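Local coordinates for protein twin-arginine translocation pathway signal (Rhodoferax ferrireducens, PDB 5IM2) that probably captures small aromatic carboxylates such as benzoate as the extracytoplasmic solute-binding component of a TRAP transporter, at residues A[125-134]-A[353-361]; A[242-252]-A[309-320]. One frame throughout, in Å; residues are numbered along the deposited sequence. Where two conformers were deposited one is given.

Contact 1 of 2, residues A[125-134]-A[353-361]; sequences RIEVFELPFM and LLTTARALI
Leu353 opens the contact along helix 350-367, its CD1 lying 3.9 Å from CG of Arg125. Only the aliphatic part of that arginine takes part; its guanidinium turns to Asp155 and Glu156. Leu354 has CG anti to the backbone N (chi1 176°), which swings the side chain over to the loop 125-134. There its CD1 meets Val128 CG2 at 3.8 Å and touches Leu131 CD1 and Met134 SD. Ala357, a turn later, is short enough for the 3-10 segment 126-130 to come close: both methyls of Val128 straddle its CB, while Phe129 CZ and Met134 CE close in on the same methyl. Arg358 crosses Met134 at about a right angle. Its CG packs against the terminal CE and, in one of its two deposited conformers, its NE lies 3.9 Å from Met134 SD. There Leu354 CD1 lies over the rim of one guanidinium face, and NH2 forms a salt bridge with Glu336. Met134 bends at chi2 and chi3 (-69° and -67°), which brings the terminal CE to Ala357 CB while SD faces Leu354 and Arg358. Ile361 ends the row: its CG1 lies in plane at the edge of the Phe129 ring, and its CD1 is 3.8 Å from Phe129 CE1, 4.0 Å from Met134 CE and 3.4 Å from the backbone O of Met134. No hydrogen bond joins the segments, so the loop before helix 138-152 is held mainly by van der Waals packing of apolar side chains, while Arg125 and, in that conformer, Arg358 pair with acids outside.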
# COMPACT_ATOMS: atom_id res chain seq x y z
N ARG A 125 -3.24 -13.72 -3.55
CA ARG A 125 -4.33 -13.27 -4.42
C ARG A 125 -4.56 -11.75 -4.37
O ARG A 125 -4.99 -11.16 -5.37
CB ARG A 125 -5.61 -14.01 -4.07
CG ARG A 125 -5.61 -15.44 -4.49
CD ARG A 125 -6.73 -16.21 -3.85
NE ARG A 125 -6.41 -16.55 -2.49
CZ ARG A 125 -7.12 -17.37 -1.73
NH1 ARG A 125 -8.23 -17.93 -2.19
NH2 ARG A 125 -6.72 -17.63 -0.49
N ILE A 126 -4.28 -11.10 -3.24
CA ILE A 126 -4.50 -9.66 -3.17
C ILE A 126 -3.50 -8.91 -4.05
O ILE A 126 -3.71 -7.73 -4.38
CB ILE A 126 -4.43 -9.17 -1.71
CG1 ILE A 126 -4.98 -7.76 -1.63
CG2 ILE A 126 -3.02 -9.23 -1.16
CD1 ILE A 126 -4.92 -7.15 -0.21
N GLU A 127 -2.42 -9.58 -4.45
CA GLU A 127 -1.37 -8.98 -5.26
C GLU A 127 -1.83 -8.53 -6.64
O GLU A 127 -1.09 -7.83 -7.32
CB GLU A 127 -0.22 -9.96 -5.48
CG GLU A 127 0.61 -10.38 -4.32
CD GLU A 127 1.67 -11.42 -4.74
OE1 GLU A 127 1.47 -12.15 -5.77
OE2 GLU A 127 2.70 -11.52 -4.05
N VAL A 128 -3.02 -8.94 -7.09
CA VAL A 128 -3.52 -8.54 -8.39
C VAL A 128 -3.53 -7.01 -8.50
O VAL A 128 -3.37 -6.44 -9.59
CB VAL A 128 -4.91 -9.17 -8.62
CG1 VAL A 128 -5.97 -8.56 -7.71
CG2 VAL A 128 -5.29 -9.08 -10.09
N PHE A 129 -3.73 -6.32 -7.38
CA PHE A 129 -3.85 -4.86 -7.40
C PHE A 129 -2.51 -4.15 -7.50
O PHE A 129 -2.48 -2.93 -7.76
CB PHE A 129 -4.61 -4.39 -6.16
CG PHE A 129 -6.05 -4.76 -6.22
CD1 PHE A 129 -6.93 -4.05 -7.02
CD2 PHE A 129 -6.52 -5.91 -5.59
CE1 PHE A 129 -8.23 -4.44 -7.15
CE2 PHE A 129 -7.83 -6.31 -5.71
CZ PHE A 129 -8.69 -5.59 -6.49
N GLU A 130 -1.43 -4.91 -7.35
CA GLU A 130 -0.06 -4.43 -7.43
C GLU A 130 0.56 -4.67 -8.80
O GLU A 130 1.70 -4.28 -9.03
CB GLU A 130 0.81 -5.12 -6.36
CG GLU A 130 0.30 -4.77 -4.96
CD GLU A 130 1.09 -5.40 -3.83
OE1 GLU A 130 1.94 -6.27 -4.07
OE2 GLU A 130 0.84 -5.00 -2.67
N LEU A 131 -0.20 -5.24 -9.74
CA LEU A 131 0.30 -5.49 -11.08
C LEU A 131 0.38 -4.19 -11.88
O LEU A 131 -0.23 -3.18 -11.52
CB LEU A 131 -0.60 -6.50 -11.80
CG LEU A 131 -0.71 -7.88 -11.15
CD1 LEU A 131 -1.76 -8.67 -11.84
CD2 LEU A 131 0.61 -8.60 -11.22
N PRO A 132 1.13 -4.18 -12.97
CA PRO A 132 1.36 -2.90 -13.64
C PRO A 132 0.06 -2.31 -14.19
O PRO A 132 -0.78 -3.02 -14.76
CB PRO A 132 2.35 -3.27 -14.76
CG PRO A 132 3.08 -4.39 -14.19
CD PRO A 132 2.06 -5.21 -13.44
N PHE A 133 -0.11 -1.01 -13.98
CA PHE A 133 -1.18 -0.23 -14.64
C PHE A 133 -2.56 -0.85 -14.39
O PHE A 133 -3.34 -1.12 -15.32
CB PHE A 133 -0.87 -0.07 -16.13
CG PHE A 133 0.40 0.69 -16.38
CD1 PHE A 133 0.42 2.05 -16.27
CD2 PHE A 133 1.59 0.03 -16.67
CE1 PHE A 133 1.56 2.76 -16.46
CE2 PHE A 133 2.74 0.74 -16.86
CZ PHE A 133 2.74 2.12 -16.78
N MET A 134 -2.85 -1.10 -13.10
CA MET A 134 -4.16 -1.59 -12.64
C MET A 134 -5.05 -0.48 -12.08
O MET A 134 -6.27 -0.48 -12.33
CB MET A 134 -4.00 -2.66 -11.56
CG MET A 134 -3.44 -3.97 -12.02
SD MET A 134 -4.60 -4.87 -13.08
CE MET A 134 -5.87 -5.24 -11.93
N LEU A 353 -9.50 -14.28 -11.49
CA LEU A 353 -9.17 -13.25 -10.50
C LEU A 353 -8.78 -11.94 -11.17
O LEU A 353 -9.15 -10.85 -10.71
CB LEU A 353 -8.05 -13.74 -9.59
CG LEU A 353 -8.44 -14.92 -8.68
CD1 LEU A 353 -7.19 -15.43 -8.03
CD2 LEU A 353 -9.51 -14.53 -7.60
N LEU A 354 -8.01 -12.02 -12.25
CA LEU A 354 -7.58 -10.80 -12.93
C LEU A 354 -8.74 -10.12 -13.64
O LEU A 354 -8.86 -8.88 -13.61
CB LEU A 354 -6.45 -11.12 -13.90
CG LEU A 354 -5.94 -9.96 -14.75
CD1 LEU A 354 -5.32 -8.88 -13.89
CD2 LEU A 354 -4.93 -10.45 -15.76
N THR A 355 -9.60 -10.92 -14.27
CA THR A 355 -10.82 -10.42 -14.92
C THR A 355 -11.72 -9.72 -13.91
O THR A 355 -12.20 -8.60 -14.16
CB THR A 355 -11.53 -11.60 -15.61
OG1 THR A 355 -10.67 -12.14 -16.61
CG2 THR A 355 -12.81 -11.17 -16.28
N THR A 356 -11.92 -10.34 -12.75
CA THR A 356 -12.76 -9.71 -11.74
C THR A 356 -12.12 -8.42 -11.26
O THR A 356 -12.81 -7.41 -11.10
CB THR A 356 -12.99 -10.71 -10.59
OG1 THR A 356 -13.86 -11.78 -11.04
CG2 THR A 356 -13.58 -10.06 -9.38
N ALA A 357 -10.80 -8.43 -11.01
CA ALA A 357 -10.17 -7.24 -10.46
C ALA A 357 -10.34 -6.03 -11.38
O ALA A 357 -10.67 -4.93 -10.93
CB ALA A 357 -8.69 -7.50 -10.17
N ARG A 358 -10.14 -6.23 -12.68
CA ARG A 358 -10.31 -5.11 -13.61
C ARG A 358 -11.75 -4.64 -13.62
O ARG A 358 -12.02 -3.43 -13.62
CB ARG A 358 -9.85 -5.51 -15.01
CG ARG A 358 -8.34 -5.69 -15.05
CD ARG A 358 -7.82 -5.66 -16.45
NE ARG A 358 -6.39 -5.37 -16.48
CZ ARG A 358 -5.45 -6.19 -16.96
NH1 ARG A 358 -5.75 -7.38 -17.48
NH2 ARG A 358 -4.19 -5.78 -16.93
N ALA A 359 -12.70 -5.57 -13.61
CA ALA A 359 -14.11 -5.19 -13.61
C ALA A 359 -14.48 -4.41 -12.36
O ALA A 359 -15.28 -3.46 -12.42
CB ALA A 359 -15.00 -6.42 -13.73
N LEU A 360 -13.97 -4.83 -11.20
CA LEU A 360 -14.33 -4.18 -9.93
C LEU A 360 -13.73 -2.79 -9.86
O LEU A 360 -14.38 -1.85 -9.37
CB LEU A 360 -13.89 -5.05 -8.73
CG LEU A 360 -14.71 -6.32 -8.48
CD1 LEU A 360 -14.21 -7.15 -7.31
CD2 LEU A 360 -16.20 -5.98 -8.27
N ILE A 361 -12.51 -2.62 -10.37
CA ILE A 361 -11.92 -1.28 -10.46
C ILE A 361 -12.78 -0.40 -11.35
O ILE A 361 -13.08 0.76 -11.03
CB ILE A 361 -10.47 -1.39 -10.98
CG1 ILE A 361 -9.62 -2.05 -9.91
CG2 ILE A 361 -9.93 -0.03 -11.37
CD1 ILE A 361 -8.20 -2.44 -10.36

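Contact 2 of 2, residues A[242-252]-A[309-320]; sequences HELTRFHSEFD and AALAHKNTIYAI
A parallel strand pair at the edge of the six-stranded mixed sheet joins 247-251 to the outermost strand 316-320, each strand following a helical turn. Between Arg246 O and Asp252 N the backbones alternate six hydrogen bonds, among them the nearly straight Ile320 N to Glu250 O (2.8 Å, 178°). Arg246 and Phe247 form a classic beta bulge against Thr175 of strand 171-175. Just before strand 316-320, after the Schellman motif at Lys314, Asn315 CG stands anti to its carbonyl carbon (chi1 -69°), which brings ND2 to two acceptors: His242 O at 2.9 Å, on a lone pair in the carbonyl plane, and His248 NE2, also at 2.9 Å, with the donor in the ring plane. Ring and amide planes are inclined by only 15°, though NE2 is tilted from the amide plane; Ala310 CB sits over one ring face. His313 ND1 donates to Asn315 OD1 at 3.1 Å and so fixes the amide's flip; the edge of His242 points toward the face of the His313 ring in an offset edge-to-face pair. With an alanine in place of Asn315, His242 O and His248 NE2 would probably lose their common donor, and His313 ND1 its acceptor. Ile320 CD1 lies over the Phe251 ring, 4.0 Å from the centroid, and Phe328 meets the same ring edge-to-face. Water 2 bridges Asp252 O and Ile320 O. Because NE2 accepts from Asn315, the proton of His248 probably lies on ND1, which is hydrogen-bonded to His174. Toward Phe251, apolar packing is added to the continuing backbone ladder.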
# COMPACT_ATOMS: atom_id res chain seq x y z
N HIS A 242 12.85 13.18 0.28
CA HIS A 242 13.15 14.35 -0.53
C HIS A 242 14.49 14.96 -0.14
O HIS A 242 15.05 15.75 -0.92
CB HIS A 242 12.05 15.39 -0.39
CG HIS A 242 11.89 15.93 0.99
ND1 HIS A 242 11.52 15.15 2.06
CD2 HIS A 242 12.04 17.19 1.48
CE1 HIS A 242 11.45 15.89 3.15
NE2 HIS A 242 11.76 17.14 2.82
N GLU A 243 15.02 14.65 1.04
CA GLU A 243 16.34 15.12 1.42
C GLU A 243 17.44 14.16 0.98
O GLU A 243 18.60 14.59 0.84
CB GLU A 243 16.41 15.33 2.93
CG GLU A 243 15.54 16.48 3.41
CD GLU A 243 15.42 16.55 4.93
OE1 GLU A 243 16.18 15.84 5.62
OE2 GLU A 243 14.57 17.31 5.43
N LEU A 244 17.09 12.90 0.72
CA LEU A 244 18.06 11.86 0.37
C LEU A 244 18.10 11.55 -1.12
O LEU A 244 18.94 10.75 -1.54
CB LEU A 244 17.73 10.57 1.16
CG LEU A 244 17.71 10.74 2.69
CD1 LEU A 244 17.01 9.60 3.40
CD2 LEU A 244 19.13 10.88 3.21
N THR A 245 17.20 12.13 -1.92
CA THR A 245 17.15 11.91 -3.36
C THR A 245 16.96 13.26 -4.03
O THR A 245 16.54 14.23 -3.40
CB THR A 245 16.01 10.93 -3.77
OG1 THR A 245 14.74 11.45 -3.36
CG2 THR A 245 16.21 9.54 -3.18
N ARG A 246 17.33 13.34 -5.32
CA ARG A 246 17.30 14.61 -6.04
C ARG A 246 16.34 14.62 -7.21
O ARG A 246 15.99 15.71 -7.69
CB ARG A 246 18.69 14.97 -6.61
CG ARG A 246 19.61 15.71 -5.68
CD ARG A 246 20.82 16.24 -6.46
NE ARG A 246 21.69 15.16 -6.92
CZ ARG A 246 22.76 14.71 -6.28
NH1 ARG A 246 23.14 15.26 -5.13
NH2 ARG A 246 23.47 13.72 -6.79
N PHE A 247 15.95 13.45 -7.72
CA PHE A 247 15.19 13.33 -8.94
C PHE A 247 13.93 12.54 -8.66
O PHE A 247 13.96 11.55 -7.92
CB PHE A 247 16.02 12.65 -10.03
CG PHE A 247 17.17 13.47 -10.50
CD1 PHE A 247 17.00 14.43 -11.48
CD2 PHE A 247 18.42 13.29 -9.94
CE1 PHE A 247 18.07 15.19 -11.90
CE2 PHE A 247 19.49 14.04 -10.36
CZ PHE A 247 19.32 15.00 -11.34
N HIS A 248 12.81 12.98 -9.22
CA HIS A 248 11.53 12.32 -9.04
C HIS A 248 10.84 12.22 -10.38
O HIS A 248 10.67 13.24 -11.07
CB HIS A 248 10.69 13.10 -8.04
CG HIS A 248 11.44 13.47 -6.80
ND1 HIS A 248 11.45 12.68 -5.67
CD2 HIS A 248 12.25 14.52 -6.53
CE1 HIS A 248 12.23 13.24 -4.75
NE2 HIS A 248 12.71 14.36 -5.25
N SER A 249 10.43 11.02 -10.77
CA SER A 249 9.68 10.81 -12.00
C SER A 249 8.32 10.22 -11.64
O SER A 249 8.24 9.08 -11.16
CB SER A 249 10.46 9.91 -12.95
OG SER A 249 11.45 10.70 -13.57
N GLU A 250 7.27 11.00 -11.87
CA GLU A 250 5.90 10.54 -11.76
C GLU A 250 5.37 10.22 -13.16
O GLU A 250 6.01 10.49 -14.17
CB GLU A 250 5.04 11.60 -11.05
CG GLU A 250 4.98 12.91 -11.82
CD GLU A 250 4.48 14.12 -11.01
OE1 GLU A 250 4.27 14.02 -9.78
OE2 GLU A 250 4.30 15.19 -11.64
N PHE A 251 4.19 9.60 -13.20
CA PHE A 251 3.52 9.28 -14.45
C PHE A 251 2.34 10.22 -14.65
O PHE A 251 1.51 10.36 -13.75
CB PHE A 251 3.04 7.83 -14.44
CG PHE A 251 4.14 6.85 -14.69
CD1 PHE A 251 5.01 6.52 -13.68
CD2 PHE A 251 4.35 6.34 -15.95
CE1 PHE A 251 6.06 5.63 -13.93
CE2 PHE A 251 5.39 5.45 -16.19
CZ PHE A 251 6.24 5.12 -15.20
N ASP A 252 2.28 10.86 -15.81
CA ASP A 252 1.11 11.68 -16.11
C ASP A 252 -0.14 10.81 -15.97
O ASP A 252 -0.16 9.67 -16.48
CB ASP A 252 1.19 12.27 -17.51
CG ASP A 252 0.12 13.33 -17.75
OD1 ASP A 252 0.38 14.51 -17.43
OD2 ASP A 252 -0.97 12.99 -18.25
N ALA A 309 6.84 19.22 -0.93
CA ALA A 309 8.07 19.12 -0.14
C ALA A 309 9.29 18.89 -1.03
O ALA A 309 10.33 19.52 -0.83
CB ALA A 309 7.93 17.99 0.89
N ALA A 310 9.17 18.00 -2.01
CA ALA A 310 10.25 17.83 -2.98
C ALA A 310 10.55 19.14 -3.70
O ALA A 310 11.71 19.54 -3.85
CB ALA A 310 9.87 16.76 -4.00
N LEU A 311 9.50 19.81 -4.18
CA LEU A 311 9.69 21.04 -4.94
C LEU A 311 10.34 22.11 -4.08
O LEU A 311 11.21 22.86 -4.55
CB LEU A 311 8.34 21.53 -5.47
CG LEU A 311 8.13 21.39 -6.97
CD1 LEU A 311 6.72 21.80 -7.34
CD2 LEU A 311 9.15 22.21 -7.74
N ALA A 312 9.95 22.19 -2.81
CA ALA A 312 10.53 23.20 -1.93
C ALA A 312 12.01 22.94 -1.65
O ALA A 312 12.77 23.89 -1.43
CB ALA A 312 9.75 23.23 -0.61
N HIS A 313 12.42 21.68 -1.65
CA HIS A 313 13.81 21.28 -1.46
C HIS A 313 14.65 21.49 -2.72
O HIS A 313 15.83 21.13 -2.73
CB HIS A 313 13.84 19.82 -1.02
CG HIS A 313 15.13 19.39 -0.40
ND1 HIS A 313 16.13 18.75 -1.11
CD2 HIS A 313 15.58 19.47 0.88
CE1 HIS A 313 17.14 18.48 -0.30
NE2 HIS A 313 16.82 18.90 0.91
N LYS A 314 14.06 22.04 -3.79
CA LYS A 314 14.77 22.30 -5.04
C LYS A 314 15.20 20.99 -5.71
O LYS A 314 16.34 20.83 -6.15
CB LYS A 314 15.98 23.22 -4.82
CG LYS A 314 15.68 24.48 -4.07
CD LYS A 314 14.68 25.35 -4.80
CE LYS A 314 14.12 26.42 -3.86
NZ LYS A 314 13.11 27.29 -4.50
N ASN A 315 14.28 20.05 -5.78
CA ASN A 315 14.49 18.80 -6.49
C ASN A 315 13.85 18.89 -7.86
O ASN A 315 12.98 19.73 -8.12
CB ASN A 315 13.92 17.62 -5.70
CG ASN A 315 14.69 17.32 -4.43
OD1 ASN A 315 15.65 18.01 -4.11
ND2 ASN A 315 14.27 16.29 -3.70
N THR A 316 14.25 17.98 -8.74
CA THR A 316 13.77 17.95 -10.11
C THR A 316 12.68 16.89 -10.24
O THR A 316 12.93 15.71 -10.00
CB THR A 316 14.92 17.67 -11.08
OG1 THR A 316 15.97 18.63 -10.87
CG2 THR A 316 14.45 17.75 -12.53
N ILE A 317 11.48 17.34 -10.60
CA ILE A 317 10.33 16.48 -10.82
C ILE A 317 10.06 16.44 -12.31
O ILE A 317 9.96 17.49 -12.96
CB ILE A 317 9.08 17.00 -10.09
CG1 ILE A 317 9.30 17.09 -8.59
CG2 ILE A 317 7.90 16.12 -10.40
CD1 ILE A 317 8.15 17.78 -7.88
N TYR A 318 9.88 15.25 -12.84
CA TYR A 318 9.54 15.02 -14.23
C TYR A 318 8.29 14.16 -14.30
O TYR A 318 8.12 13.24 -13.49
CB TYR A 318 10.70 14.34 -14.95
CG TYR A 318 10.44 13.96 -16.39
CD1 TYR A 318 10.44 14.93 -17.38
CD2 TYR A 318 10.21 12.64 -16.76
CE1 TYR A 318 10.21 14.59 -18.70
CE2 TYR A 318 9.98 12.29 -18.08
CZ TYR A 318 9.97 13.27 -19.05
OH TYR A 318 9.76 12.94 -20.37
N ALA A 319 7.41 14.47 -15.25
CA ALA A 319 6.22 13.68 -15.49
C ALA A 319 6.39 12.91 -16.79
O ALA A 319 6.54 13.52 -17.86
CB ALA A 319 4.96 14.54 -15.55
N ILE A 320 6.35 11.59 -16.70
CA ILE A 320 6.50 10.72 -17.86
C ILE A 320 5.20 10.78 -18.66
O ILE A 320 4.13 10.44 -18.13
CB ILE A 320 6.84 9.29 -17.42
CG1 ILE A 320 8.25 9.25 -16.84
CG2 ILE A 320 6.75 8.30 -18.59
CD1 ILE A 320 8.53 7.98 -16.02
O HOH W 1 17.87 17.57 -9.29
O HOH W 2 1.99 8.62 -18.11

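How the contacts relate
Contact 1 is the more buried: nine of its ten touching residues are inside, and its centre lies nearer that of the chain. Contact 2 runs along a sheet edge and mixes buried with exposed residues. They share no helix or strand. The first sets a loop with a 3-10 turn against a helix, the second pairs two strands and the helical turns before them. Accordingly, side-chain packing dominates in 125-134/353-361, whereas 242-252/309-320 rests mainly on backbone hydrogen bonds and a side-chain network. Their centres are 28 Å apart, yet their margins meet where Phe133 CZ packs 4.3 Å from Phe251 CE2, and Leu258 touches both phenylalanine side chains.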